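Local coordinates for HTH-type transcriptional activator AmpR (Citrobacter freundii, PDB 3KOS), which regulates transcription of the AmpC beta-lactamase gene as a LysR-family DNA-binding protein, here represented by its effector-binding domain, at residues S80-P85 and Q176-S181; V19-I24 and S138-L143; D74-C79 and W202-L207; D100-P105 and P129-M134. One frame throughout, in Å; residues are numbered along the deposited sequence.

Interaction 1: S80-P85 and Q176-S181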
loop_
_atom_site.group_PDB
_atom_site.type_symbol
_atom_site.label_atom_id
_atom_site.label_comp_id
_atom_site.label_asym_id
_atom_site.label_seq_id
_atom_site.Cartn_x
_atom_site.Cartn_y
_atom_site.Cartn_z
ATOM N N SER A 80 2.560 1.362 20.088
ATOM C CA SER A 80 1.163 1.760 19.964
ATOM C C SER A 80 0.859 2.275 18.560
ATOM O O SER A 80 1.769 2.578 17.786
ATOM C CB SER A 80 0.825 2.824 21.012
ATOM O OG SER A 80 1.676 3.950 20.863
ATOM N N ALA A 81 -0.431 2.395 18.254
ATOM C CA ALA A 81 -0.881 2.797 16.933
ATOM C C ALA A 81 -2.128 3.667 17.037
ATOM O O ALA A 81 -3.093 3.482 16.292
ATOM C CB ALA A 81 -1.148 1.559 16.069
ATOM N N LEU A 82 -2.096 4.622 17.965
ATOM C CA LEU A 82 -3.225 5.522 18.178
ATOM C C LEU A 82 -3.620 6.242 16.893
ATOM O O LEU A 82 -2.771 6.768 16.176
ATOM C CB LEU A 82 -2.897 6.544 19.262
ATOM C CG LEU A 82 -2.546 5.933 20.623
ATOM C CD1 LEU A 82 -2.390 7.033 21.669
ATOM C CD2 LEU A 82 -3.620 4.948 21.045
HETATM N N MSE A 83 -4.919 6.267 16.617
HETATM C CA MSE A 83 -5.430 6.825 15.367
HETATM C C MSE A 83 -6.167 8.138 15.545
HETATM O O MSE A 83 -6.847 8.359 16.548
HETATM C CB MSE A 83 -6.378 5.841 14.701
HETATM C CG MSE A 83 -5.735 4.513 14.397
HETATM SE SE MSE A 83 -7.049 3.285 13.637
HETATM C CE MSE A 83 -8.612 4.430 13.674
ATOM N N SER A 84 -6.046 9.002 14.543
ATOM C CA SER A 84 -6.710 10.292 14.565
ATOM C C SER A 84 -6.973 10.709 13.117
ATOM O O SER A 84 -6.336 10.190 12.197
ATOM C CB SER A 84 -5.806 11.302 15.282
ATOM O OG SER A 84 -6.505 12.482 15.633
ATOM N N PRO A 85 -7.930 11.624 12.900
ATOM C CA PRO A 85 -8.169 12.092 11.535
ATOM C C PRO A 85 -6.929 12.751 10.946
ATOM O O PRO A 85 -6.179 13.405 11.666
ATOM C CB PRO A 85 -9.285 13.120 11.713
ATOM C CG PRO A 85 -10.066 12.597 12.882
ATOM C CD PRO A 85 -9.020 12.018 13.820
ATOM N N GLN A 176 -7.161 10.941 19.983
ATOM C CA GLN A 176 -6.777 9.711 19.307
ATOM C C GLN A 176 -7.502 8.517 19.919
ATOM O O GLN A 176 -7.833 8.534 21.103
ATOM C CB GLN A 176 -5.282 9.482 19.461
ATOM C CG GLN A 176 -4.410 10.618 19.004
ATOM C CD GLN A 176 -2.963 10.348 19.305
ATOM O OE1 GLN A 176 -2.140 10.226 18.397
ATOM N NE2 GLN A 176 -2.640 10.227 20.589
ATOM N N ILE A 177 -7.729 7.474 19.123
ATOM C CA ILE A 177 -8.330 6.242 19.634
ATOM C C ILE A 177 -7.402 5.046 19.405
ATOM O O ILE A 177 -6.552 5.073 18.516
ATOM C CB ILE A 177 -9.710 5.956 19.004
ATOM C CG1 ILE A 177 -9.610 5.867 17.478
ATOM C CG2 ILE A 177 -10.723 7.031 19.407
ATOM C CD1 ILE A 177 -10.905 5.437 16.790
ATOM N N ASP A 178 -7.579 4.001 20.212
ATOM C CA ASP A 178 -6.780 2.784 20.112
ATOM C C ASP A 178 -7.669 1.633 19.671
ATOM O O ASP A 178 -8.531 1.185 20.425
ATOM C CB ASP A 178 -6.147 2.476 21.475
ATOM C CG ASP A 178 -5.314 1.200 21.480
ATOM O OD1 ASP A 178 -5.328 0.430 20.496
ATOM O OD2 ASP A 178 -4.630 0.960 22.498
ATOM N N LEU A 179 -7.479 1.176 18.436
ATOM C CA LEU A 179 -8.210 0.025 17.930
ATOM C C LEU A 179 -7.239 -1.106 17.597
ATOM O O LEU A 179 -7.583 -2.043 16.875
ATOM C CB LEU A 179 -9.026 0.404 16.690
ATOM C CG LEU A 179 -10.069 1.498 16.935
ATOM C CD1 LEU A 179 -10.859 1.810 15.662
ATOM C CD2 LEU A 179 -11.001 1.082 18.062
ATOM N N GLY A 180 -6.027 -1.010 18.134
ATOM C CA GLY A 180 -4.997 -2.001 17.879
ATOM C C GLY A 180 -3.604 -1.408 17.991
ATOM O O GLY A 180 -3.446 -0.185 18.055
ATOM N N SER A 181 -2.591 -2.275 18.031
ATOM C CA SER A 181 -1.198 -1.840 18.119
ATOM C C SER A 181 -0.365 -2.634 17.127
ATOM O O SER A 181 -0.887 -3.471 16.405
ATOM C CB SER A 181 -0.646 -2.090 19.529
ATOM O OG SER A 181 -1.411 -1.407 20.498
HETATM O O HOH W 1 -5.123 1.672 16.765
HETATM O O HOH W 2 -2.301 1.523 20.112
#
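The flat amide of Gln176 lies with one face against Leu82. Leu82 CB stands directly over it, 3.8 Å from Gln176 CD and almost as near to OE1 and NE2, while Leu82 CD1 comes over the nitrogen side of the same face, 3.4 Å from Gln176 NE2. The two side chains cross at about a right angle; Gln176 CG, anti to the carbonyl carbon (chi1 -55°), lies 4.0 Å from Ser84 CB. The carboxylate of Asp178 turns to its own chain: OD1 accepts from Gly180 N at 2.9 Å, nearly along the C-O axis, closing an Asx turn. Gly180 has backbone angles at which a CB would collide with the preceding carbonyl oxygen. The backbones meet as an antiparallel hydrogen-bonded pair, Met83 N to Ile177 O at 2.8 Å (173°) and Ile177 N to Met83 O at 2.9 Å (157°). Residues 80-85 on strand 73-86 and the loop 176-181 lie where the chain passes between the two alpha/beta subdomains of the LysR effector domain, and the single Met83-Ile177 bridge pairs the two connections. Where they diverge, one water donates to Ala81 O and Gly180 O and accepts from Leu179 N, and a second links Ala81 N to Gly180 O. The selenomethionine Met83 brings CE against both Ile177 CD1 and Leu179 CD1, 4.0 Å from each, and also packs on Tyr65 and Pro156.

Interaction 2: V19-I24 and S138-L143. With MES (2-(N-morpholino)-ethanesulfonic acid), chain B.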
loop_
_atom_site.group_PDB
_atom_site.type_symbol
_atom_site.label_atom_id
_atom_site.label_comp_id
_atom_site.label_asym_id
_atom_site.label_seq_id
_atom_site.Cartn_x
_atom_site.Cartn_y
_atom_site.Cartn_z
ATOM N N VAL A 19 3.754 -5.579 7.800
ATOM C CA VAL A 19 2.656 -4.770 7.260
ATOM C C VAL A 19 3.249 -3.466 6.710
ATOM O O VAL A 19 4.098 -2.842 7.348
ATOM C CB VAL A 19 1.534 -4.523 8.310
ATOM C CG1 VAL A 19 2.086 -3.833 9.583
ATOM C CG2 VAL A 19 0.394 -3.722 7.702
ATOM N N GLY A 20 2.825 -3.072 5.509
ATOM C CA GLY A 20 3.511 -2.016 4.787
ATOM C C GLY A 20 3.584 -0.718 5.565
ATOM O O GLY A 20 4.597 -0.008 5.539
ATOM N N THR A 21 2.496 -0.403 6.256
ATOM C CA THR A 21 2.415 0.832 7.019
ATOM C C THR A 21 3.540 0.917 8.048
ATOM O O THR A 21 4.172 1.964 8.217
ATOM C CB THR A 21 1.048 0.959 7.695
ATOM O OG1 THR A 21 0.034 1.007 6.674
ATOM C CG2 THR A 21 0.976 2.232 8.526
ATOM N N PHE A 22 3.794 -0.191 8.727
ATOM C CA PHE A 22 4.888 -0.249 9.708
ATOM C C PHE A 22 6.264 -0.207 9.051
ATOM O O PHE A 22 7.187 0.395 9.593
ATOM C CB PHE A 22 4.767 -1.498 10.567
ATOM C CG PHE A 22 5.732 -1.546 11.731
ATOM C CD1 PHE A 22 6.961 -2.159 11.595
ATOM C CD2 PHE A 22 5.390 -0.999 12.962
ATOM C CE1 PHE A 22 7.845 -2.227 12.664
ATOM C CE2 PHE A 22 6.272 -1.058 14.037
ATOM C CZ PHE A 22 7.502 -1.672 13.884
ATOM N N ALA A 23 6.413 -0.868 7.902
ATOM C CA ALA A 23 7.687 -0.849 7.196
ATOM C C ALA A 23 8.072 0.584 6.834
ATOM O O ALA A 23 9.198 1.027 7.079
ATOM C CB ALA A 23 7.600 -1.723 5.929
ATOM N N ILE A 24 7.129 1.318 6.254
ATOM C CA ILE A 24 7.408 2.679 5.807
ATOM C C ILE A 24 7.535 3.649 6.985
ATOM O O ILE A 24 8.410 4.518 7.008
ATOM C CB ILE A 24 6.295 3.192 4.856
ATOM C CG1 ILE A 24 6.221 2.331 3.596
ATOM C CG2 ILE A 24 6.539 4.641 4.484
ATOM C CD1 ILE A 24 7.558 2.208 2.830
ATOM N N SER A 138 -4.695 -0.872 3.127
ATOM C CA SER A 138 -3.426 -0.409 3.695
ATOM C C SER A 138 -3.499 1.081 3.996
ATOM O O SER A 138 -3.970 1.849 3.168
ATOM C CB SER A 138 -2.295 -0.663 2.698
ATOM O OG SER A 138 -1.123 0.077 3.050
ATOM N N SER A 139 -3.046 1.495 5.174
ATOM C CA SER A 139 -3.042 2.918 5.517
ATOM C C SER A 139 -2.115 3.702 4.614
ATOM O O SER A 139 -2.287 4.914 4.450
ATOM C CB SER A 139 -2.597 3.128 6.974
ATOM O OG SER A 139 -3.647 2.795 7.861
ATOM N N VAL A 140 -1.093 3.037 4.074
ATOM C CA VAL A 140 -0.162 3.733 3.191
ATOM C C VAL A 140 -0.953 4.253 1.991
ATOM O O VAL A 140 -0.862 5.423 1.620
ATOM C CB VAL A 140 0.964 2.809 2.698
ATOM C CG1 VAL A 140 1.826 3.528 1.682
ATOM C CG2 VAL A 140 1.826 2.353 3.884
ATOM N N THR A 141 -1.739 3.362 1.399
ATOM C CA THR A 141 -2.587 3.729 0.258
ATOM C C THR A 141 -3.630 4.765 0.675
ATOM O O THR A 141 -3.886 5.738 -0.043
ATOM C CB THR A 141 -3.289 2.477 -0.300
ATOM O OG1 THR A 141 -2.290 1.518 -0.677
ATOM C CG2 THR A 141 -4.157 2.827 -1.522
HETATM N N MSE A 142 -4.230 4.570 1.843
HETATM C CA MSE A 142 -5.225 5.527 2.331
HETATM C C MSE A 142 -4.650 6.949 2.415
HETATM O O MSE A 142 -5.321 7.920 2.053
HETATM C CB MSE A 142 -5.736 5.111 3.715
HETATM C CG MSE A 142 -6.759 6.062 4.259
HETATM SE SE MSE A 142 -7.122 5.706 6.167
HETATM C CE MSE A 142 -7.635 3.816 6.072
ATOM N N LEU A 143 -3.420 7.072 2.913
ATOM C CA LEU A 143 -2.816 8.400 3.104
ATOM C C LEU A 143 -2.381 9.038 1.790
ATOM O O LEU A 143 -2.281 10.263 1.692
ATOM C CB LEU A 143 -1.648 8.360 4.101
ATOM C CG LEU A 143 -2.035 8.682 5.551
ATOM C CD1 LEU A 143 -2.439 10.141 5.705
ATOM C CD2 LEU A 143 -3.155 7.759 6.055
HETATM O O1 MES B . -7.692 -3.593 10.649
HETATM C C2 MES B . -7.753 -2.227 10.344
HETATM C C3 MES B . -6.358 -1.612 10.165
HETATM N N4 MES B . -5.451 -2.469 9.370
HETATM C C5 MES B . -6.163 -3.593 8.721
HETATM C C6 MES B . -6.974 -4.395 9.747
HETATM C C7 MES B . -4.549 -1.737 8.422
HETATM C C8 MES B . -3.221 -1.515 9.084
HETATM S S MES B . -2.289 -0.437 8.869
HETATM O O1S MES B . -2.960 0.936 9.425
HETATM O O2S MES B . -2.170 -0.503 7.269
HETATM O O3S MES B . -0.964 -0.793 9.665
HETATM O O HOH W 3 0.238 -1.914 4.459
#
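Thr21 is overlapped by Val140, whose CG2 comes up to the threonine backbone, 3.5 Å from Thr21 CA, and also touches Thr21 OG1. Val140 CG2 takes this place because it is anti to its own carbonyl carbon, with CG1 anti to the backbone N (chi1 174°). Ser139 CB adds a 3.4 Å contact to Thr21 OG1. That hydroxyl donates to the sulfonate of a MES molecule, probably from the crystallisation liquor, at 2.7 Å from its O2S. The same oxygen is gripped by Ser139 N at 3.0 Å in a nearly straight bond (175°), and Ser139 OG donates to MES O1S over a short 2.5 Å. Tyr182 OH also binds the MES. Ser138 caps its helix, OG accepting from Val140 N at 3.1 Å, and shares a water with a weak bond from Thr21 N. Ile24 and Val140 pack on Thr141 and Glu144, respectively, of the second subunit. With axes at 74°, helices 20-24 and 139-143 begin near the sulfonate, bound by a backbone N-H of 139-143 and the Thr21 hydroxyl of 20-24; the first turn of 139-143 would probably favour its negative charge. Anion binding near helix N termini is consistent with the interdomain effector cleft of LysR regulators.

Interaction 3: D74-C79 and W202-L207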
loop_
_atom_site.group_PDB
_atom_site.type_symbol
_atom_site.label_atom_id
_atom_site.label_comp_id
_atom_site.label_asym_id
_atom_site.label_seq_id
_atom_site.Cartn_x
_atom_site.Cartn_y
_atom_site.Cartn_z
ATOM N N ASP A 74 2.785 -16.797 19.199
ATOM C CA ASP A 74 3.577 -16.127 20.209
ATOM C C ASP A 74 3.730 -14.680 19.769
ATOM O O ASP A 74 4.426 -14.405 18.797
ATOM C CB ASP A 74 4.940 -16.800 20.310
ATOM C CG ASP A 74 5.771 -16.270 21.456
ATOM O OD1 ASP A 74 5.201 -15.608 22.352
ATOM O OD2 ASP A 74 6.998 -16.525 21.460
ATOM N N ALA A 75 3.079 -13.763 20.481
ATOM C CA ALA A 75 3.032 -12.360 20.080
ATOM C C ALA A 75 3.771 -11.460 21.058
ATOM O O ALA A 75 3.630 -11.602 22.273
ATOM C CB ALA A 75 1.579 -11.903 19.941
ATOM N N GLN A 76 4.560 -10.533 20.523
ATOM C CA GLN A 76 5.257 -9.553 21.340
ATOM C C GLN A 76 4.911 -8.129 20.903
ATOM O O GLN A 76 4.949 -7.809 19.720
ATOM C CB GLN A 76 6.772 -9.786 21.290
ATOM C CG GLN A 76 7.566 -8.704 21.995
ATOM C CD GLN A 76 8.911 -9.197 22.501
ATOM O OE1 GLN A 76 9.624 -9.926 21.803
ATOM N NE2 GLN A 76 9.266 -8.797 23.721
ATOM N N TYR A 77 4.555 -7.285 21.864
ATOM C CA TYR A 77 4.126 -5.917 21.589
ATOM C C TYR A 77 5.302 -5.103 21.075
ATOM O O TYR A 77 6.408 -5.182 21.618
ATOM C CB TYR A 77 3.553 -5.297 22.870
ATOM C CG TYR A 77 3.041 -3.870 22.765
ATOM C CD1 TYR A 77 3.887 -2.794 22.983
ATOM C CD2 TYR A 77 1.704 -3.609 22.497
ATOM C CE1 TYR A 77 3.422 -1.494 22.912
ATOM C CE2 TYR A 77 1.222 -2.308 22.437
ATOM C CZ TYR A 77 2.093 -1.256 22.647
ATOM O OH TYR A 77 1.628 0.041 22.588
ATOM N N LEU A 78 5.076 -4.340 20.006
ATOM C CA LEU A 78 6.122 -3.479 19.463
ATOM C C LEU A 78 5.891 -2.038 19.867
ATOM O O LEU A 78 6.720 -1.437 20.537
ATOM C CB LEU A 78 6.202 -3.586 17.932
ATOM C CG LEU A 78 6.595 -4.962 17.381
ATOM C CD1 LEU A 78 6.555 -4.943 15.859
ATOM C CD2 LEU A 78 7.985 -5.365 17.885
ATOM N N CYS A 79 4.759 -1.475 19.454
ATOM C CA CYS A 79 4.472 -0.083 19.775
ATOM C C CYS A 79 2.999 0.236 19.541
ATOM O O CYS A 79 2.278 -0.524 18.876
ATOM C CB CYS A 79 5.362 0.864 18.956
ATOM S SG CYS A 79 4.951 0.930 17.174
ATOM N N TRP A 202 16.506 -6.492 19.370
ATOM C CA TRP A 202 16.936 -5.224 18.797
ATOM C C TRP A 202 15.750 -4.277 18.588
ATOM O O TRP A 202 15.809 -3.095 18.938
ATOM C CB TRP A 202 17.636 -5.434 17.459
ATOM C CG TRP A 202 17.739 -4.150 16.694
ATOM C CD1 TRP A 202 18.645 -3.145 16.899
ATOM C CD2 TRP A 202 16.892 -3.716 15.625
ATOM N NE1 TRP A 202 18.416 -2.119 16.019
ATOM C CE2 TRP A 202 17.343 -2.441 15.227
ATOM C CE3 TRP A 202 15.795 -4.283 14.962
ATOM C CZ2 TRP A 202 16.738 -1.722 14.193
ATOM C CZ3 TRP A 202 15.190 -3.565 13.932
ATOM C CH2 TRP A 202 15.661 -2.298 13.564
ATOM N N LEU A 203 14.678 -4.801 18.008
ATOM C CA LEU A 203 13.540 -3.955 17.632
ATOM C C LEU A 203 12.797 -3.410 18.858
ATOM O O LEU A 203 12.557 -2.211 18.968
ATOM C CB LEU A 203 12.588 -4.712 16.698
ATOM C CG LEU A 203 11.397 -3.918 16.141
ATOM C CD1 LEU A 203 11.839 -2.580 15.545
ATOM C CD2 LEU A 203 10.663 -4.758 15.100
ATOM N N THR A 204 12.436 -4.282 19.788
ATOM C CA THR A 204 11.783 -3.802 21.000
ATOM C C THR A 204 12.718 -2.823 21.725
ATOM O O THR A 204 12.275 -1.838 22.314
ATOM C CB THR A 204 11.364 -4.957 21.923
ATOM O OG1 THR A 204 12.494 -5.790 22.173
ATOM C CG2 THR A 204 10.274 -5.792 21.273
ATOM N N GLY A 205 14.016 -3.075 21.646
ATOM C CA GLY A 205 14.989 -2.204 22.277
ATOM C C GLY A 205 15.073 -0.835 21.633
ATOM O O GLY A 205 15.097 0.186 22.318
ATOM N N VAL A 206 15.113 -0.808 20.306
ATOM C CA VAL A 206 15.308 0.433 19.580
ATOM C C VAL A 206 14.038 1.279 19.605
ATOM O O VAL A 206 14.095 2.499 19.452
ATOM C CB VAL A 206 15.766 0.180 18.142
ATOM C CG1 VAL A 206 14.569 -0.183 17.248
ATOM C CG2 VAL A 206 16.492 1.397 17.595
ATOM N N LEU A 207 12.894 0.635 19.810
ATOM C CA LEU A 207 11.646 1.371 19.951
ATOM C C LEU A 207 11.618 2.114 21.286
ATOM O O LEU A 207 11.109 3.234 21.366
ATOM C CB LEU A 207 10.435 0.449 19.782
ATOM C CG LEU A 207 10.263 0.052 18.309
ATOM C CD1 LEU A 207 9.227 -1.045 18.118
ATOM C CD2 LEU A 207 9.913 1.276 17.484
#
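Strand 74-79 and helix 202-207, which meet through Leu78 and Thr204, run 37° from parallel with axes 8.5 Å apart, and the CA atoms of Leu78 and Thr204 are 5.9 Å from each other. Contact across this gap is made by side-chain carbons touching carbons and backbone carbonyls. Leu78 is central: its CD2 meets Leu203 CD2 at 3.9 Å, the two leucines crossing at about a right angle, while its CB lies 4.0 Å from Leu207 CD1. That same methyl of Leu207 sits 3.5 Å from Leu78 O and makes a looser 4.4 Å contact with Cys79 CB, so it spans both residues of the strand end. Leu78 and Cys79 together face Tyr182 on strand 181-187, a classic beta bulge. In the alpha/beta fold of this subdomain, the C-terminal helix 194-209 thus packs on the mixed sheet alongside helix 20-37: Leu78 also touches Ile63, Ile184 and Phe22, and Leu207 touches Cys26. At the Gln76 end of the contact, Thr204 presents its methyl to the strand. CG2 is anti to the carbonyl carbon, with OG1 in the crowded position between N and C (chi1 53°), from which the hydroxyl hydrogen-bonds Ser200 O of its own helix. The methyl lies 3.9 Å from Tyr77 O and equally far from Gln76 CD, and the extended, solvent-exposed Gln76 side chain crosses the Thr204 side chain at about a right angle, its CG, CD and NE2 all lying near CG2.

Interaction 4: D100-P105 and P129-M134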
loop_
_atom_site.group_PDB
_atom_site.type_symbol
_atom_site.label_atom_id
_atom_site.label_comp_id
_atom_site.label_asym_id
_atom_site.label_seq_id
_atom_site.Cartn_x
_atom_site.Cartn_y
_atom_site.Cartn_z
ATOM N N ASP A 100 -17.182 19.234 11.089
ATOM C CA ASP A 100 -16.742 19.728 9.787
ATOM C C ASP A 100 -16.111 18.630 8.928
ATOM O O ASP A 100 -16.050 18.747 7.708
ATOM C CB ASP A 100 -15.742 20.878 9.954
ATOM C CG ASP A 100 -16.398 22.161 10.449
ATOM O OD1 ASP A 100 -17.620 22.325 10.258
ATOM O OD2 ASP A 100 -15.686 23.003 11.027
ATOM N N ILE A 101 -15.623 17.573 9.571
ATOM C CA ILE A 101 -15.044 16.450 8.841
ATOM C C ILE A 101 -16.060 15.919 7.831
ATOM O O ILE A 101 -15.698 15.488 6.729
ATOM C CB ILE A 101 -14.585 15.334 9.799
ATOM C CG1 ILE A 101 -13.337 15.788 10.562
ATOM C CG2 ILE A 101 -14.302 14.041 9.033
ATOM C CD1 ILE A 101 -12.929 14.879 11.725
ATOM N N LEU A 102 -17.337 15.986 8.202
ATOM C CA LEU A 102 -18.412 15.420 7.391
ATOM C C LEU A 102 -18.765 16.248 6.153
ATOM O O LEU A 102 -19.640 15.873 5.367
ATOM C CB LEU A 102 -19.647 15.147 8.256
ATOM C CG LEU A 102 -19.355 14.188 9.407
ATOM C CD1 LEU A 102 -20.561 14.000 10.307
ATOM C CD2 LEU A 102 -18.883 12.847 8.851
ATOM N N LYS A 103 -18.075 17.365 5.966
ATOM C CA LYS A 103 -18.163 18.079 4.700
ATOM C C LYS A 103 -17.560 17.220 3.600
ATOM O O LYS A 103 -17.882 17.386 2.425
ATOM C CB LYS A 103 -17.383 19.387 4.768
ATOM C CG LYS A 103 -17.986 20.457 5.648
ATOM C CD LYS A 103 -16.997 21.606 5.742
ATOM C CE LYS A 103 -17.504 22.728 6.613
ATOM N NZ LYS A 103 -16.504 23.829 6.632
ATOM N N PHE A 104 -16.680 16.299 3.989
ATOM C CA PHE A 104 -15.891 15.533 3.024
ATOM C C PHE A 104 -16.161 14.032 3.094
ATOM O O PHE A 104 -16.722 13.544 4.075
ATOM C CB PHE A 104 -14.407 15.825 3.234
ATOM C CG PHE A 104 -14.092 17.289 3.255
ATOM C CD1 PHE A 104 -14.041 18.011 2.079
ATOM C CD2 PHE A 104 -13.885 17.949 4.449
ATOM C CE1 PHE A 104 -13.771 19.365 2.092
ATOM C CE2 PHE A 104 -13.611 19.305 4.468
ATOM C CZ PHE A 104 -13.557 20.010 3.287
ATOM N N PRO A 105 -15.782 13.295 2.040
ATOM C CA PRO A 105 -15.910 11.837 2.101
ATOM C C PRO A 105 -14.966 11.299 3.166
ATOM O O PRO A 105 -14.002 11.972 3.511
ATOM C CB PRO A 105 -15.444 11.383 0.712
ATOM C CG PRO A 105 -15.637 12.578 -0.164
ATOM C CD PRO A 105 -15.342 13.758 0.710
ATOM N N PRO A 129 -25.215 6.487 7.514
ATOM C CA PRO A 129 -24.949 5.217 6.828
ATOM C C PRO A 129 -24.791 5.389 5.320
ATOM O O PRO A 129 -24.300 4.479 4.658
ATOM C CB PRO A 129 -26.204 4.390 7.130
ATOM C CG PRO A 129 -26.748 4.976 8.389
ATOM C CD PRO A 129 -26.463 6.445 8.295
ATOM N N THR A 130 -25.202 6.531 4.783
ATOM C CA THR A 130 -25.044 6.785 3.359
ATOM C C THR A 130 -23.936 7.799 3.059
ATOM O O THR A 130 -23.818 8.282 1.932
ATOM C CB THR A 130 -26.357 7.278 2.718
ATOM O OG1 THR A 130 -26.680 8.582 3.216
ATOM C CG2 THR A 130 -27.494 6.318 3.027
ATOM N N HIS A 131 -23.135 8.131 4.064
ATOM C CA HIS A 131 -22.021 9.049 3.851
ATOM C C HIS A 131 -21.020 8.416 2.882
ATOM O O HIS A 131 -20.812 7.205 2.916
ATOM C CB HIS A 131 -21.337 9.384 5.176
ATOM C CG HIS A 131 -20.472 10.597 5.105
ATOM N ND1 HIS A 131 -20.908 11.845 5.494
ATOM C CD2 HIS A 131 -19.200 10.762 4.670
ATOM C CE1 HIS A 131 -19.941 12.724 5.309
ATOM N NE2 HIS A 131 -18.892 12.092 4.813
ATOM N N ASN A 132 -20.433 9.228 2.006
ATOM C CA ASN A 132 -19.441 8.729 1.061
ATOM C C ASN A 132 -18.243 8.178 1.821
ATOM O O ASN A 132 -17.615 8.899 2.588
ATOM C CB ASN A 132 -18.968 9.844 0.120
ATOM C CG ASN A 132 -20.027 10.249 -0.891
ATOM O OD1 ASN A 132 -20.064 11.396 -1.341
ATOM N ND2 ASN A 132 -20.893 9.309 -1.249
ATOM N N VAL A 133 -17.935 6.902 1.611
ATOM C CA VAL A 133 -16.776 6.287 2.257
ATOM C C VAL A 133 -15.972 5.471 1.259
ATOM O O VAL A 133 -16.544 4.789 0.408
ATOM C CB VAL A 133 -17.197 5.359 3.415
ATOM C CG1 VAL A 133 -15.959 4.721 4.058
ATOM C CG2 VAL A 133 -17.961 6.142 4.459
HETATM N N MSE A 134 -14.648 5.537 1.371
HETATM C CA MSE A 134 -13.771 4.660 0.604
HETATM C C MSE A 134 -12.957 3.822 1.576
HETATM O O MSE A 134 -12.520 4.325 2.612
HETATM C CB MSE A 134 -12.854 5.481 -0.305
HETATM C CG MSE A 134 -13.599 6.597 -1.022
HETATM SE SE MSE A 134 -12.447 7.538 -2.299
HETATM C CE MSE A 134 -12.587 6.153 -3.637
#
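A beta-alpha-beta crossover, strand 106-109, helix 114-121 and strand 133-136, is joined here at the entry to its two parallel strands, where His131 reaches across to the loop before the first. His131 NE2 donates to Phe104 O at 2.7 Å in a nearly straight bond (167°). The acceptor lies at the ring edge, 4° out of the imidazole plane, whereas the donor is tilted 31° from the carbonyl plane. Next to this bond, His131 CE1 comes within 3.2 Å of Leu102 O. Over one face of the imidazole stands Leu102 CD2, 4.1 Å from the ring centroid, in a CH-pi contact. The ring is thus held at its edge by the hydrogen bond and covered on that face by a methyl. Beside it, Pro105 CA lies 3.4 Å from Asn132 O, and Pro105 CB meets Asn132 CB at 3.9 Å. Beyond the contact, backbone bonds of Asn132 and Met134 with Leu106 form the two-stranded parallel sheet. Leu102 also packs on Met119 of helix 114-121, His131 lies on Leu106 of strand 106-109, and Met134 touches Phe28 of the second subunit.

From the N terminus, helix 20-37 follows strand 12-19 and provides the first half of interaction 2. Strand 73-86 then supplies both interaction 3, through its first half, and interaction 1, through its second, before the chain enters the other subdomain. There interaction 4 closes a short loop, nested inside those of all three others, and strand 133-136 leads on to helix 139-147, which closes interaction 2. The chain returns at 176-181 to close interaction 1, which is nested within interaction 3, completed last by helix 194-209. Interaction 2 crosses both. Interactions 3 and 4 lie at opposite sides of the chain's centre, about 36 Å apart between centres; interactions 1 and 2 bridge the subdomains between them.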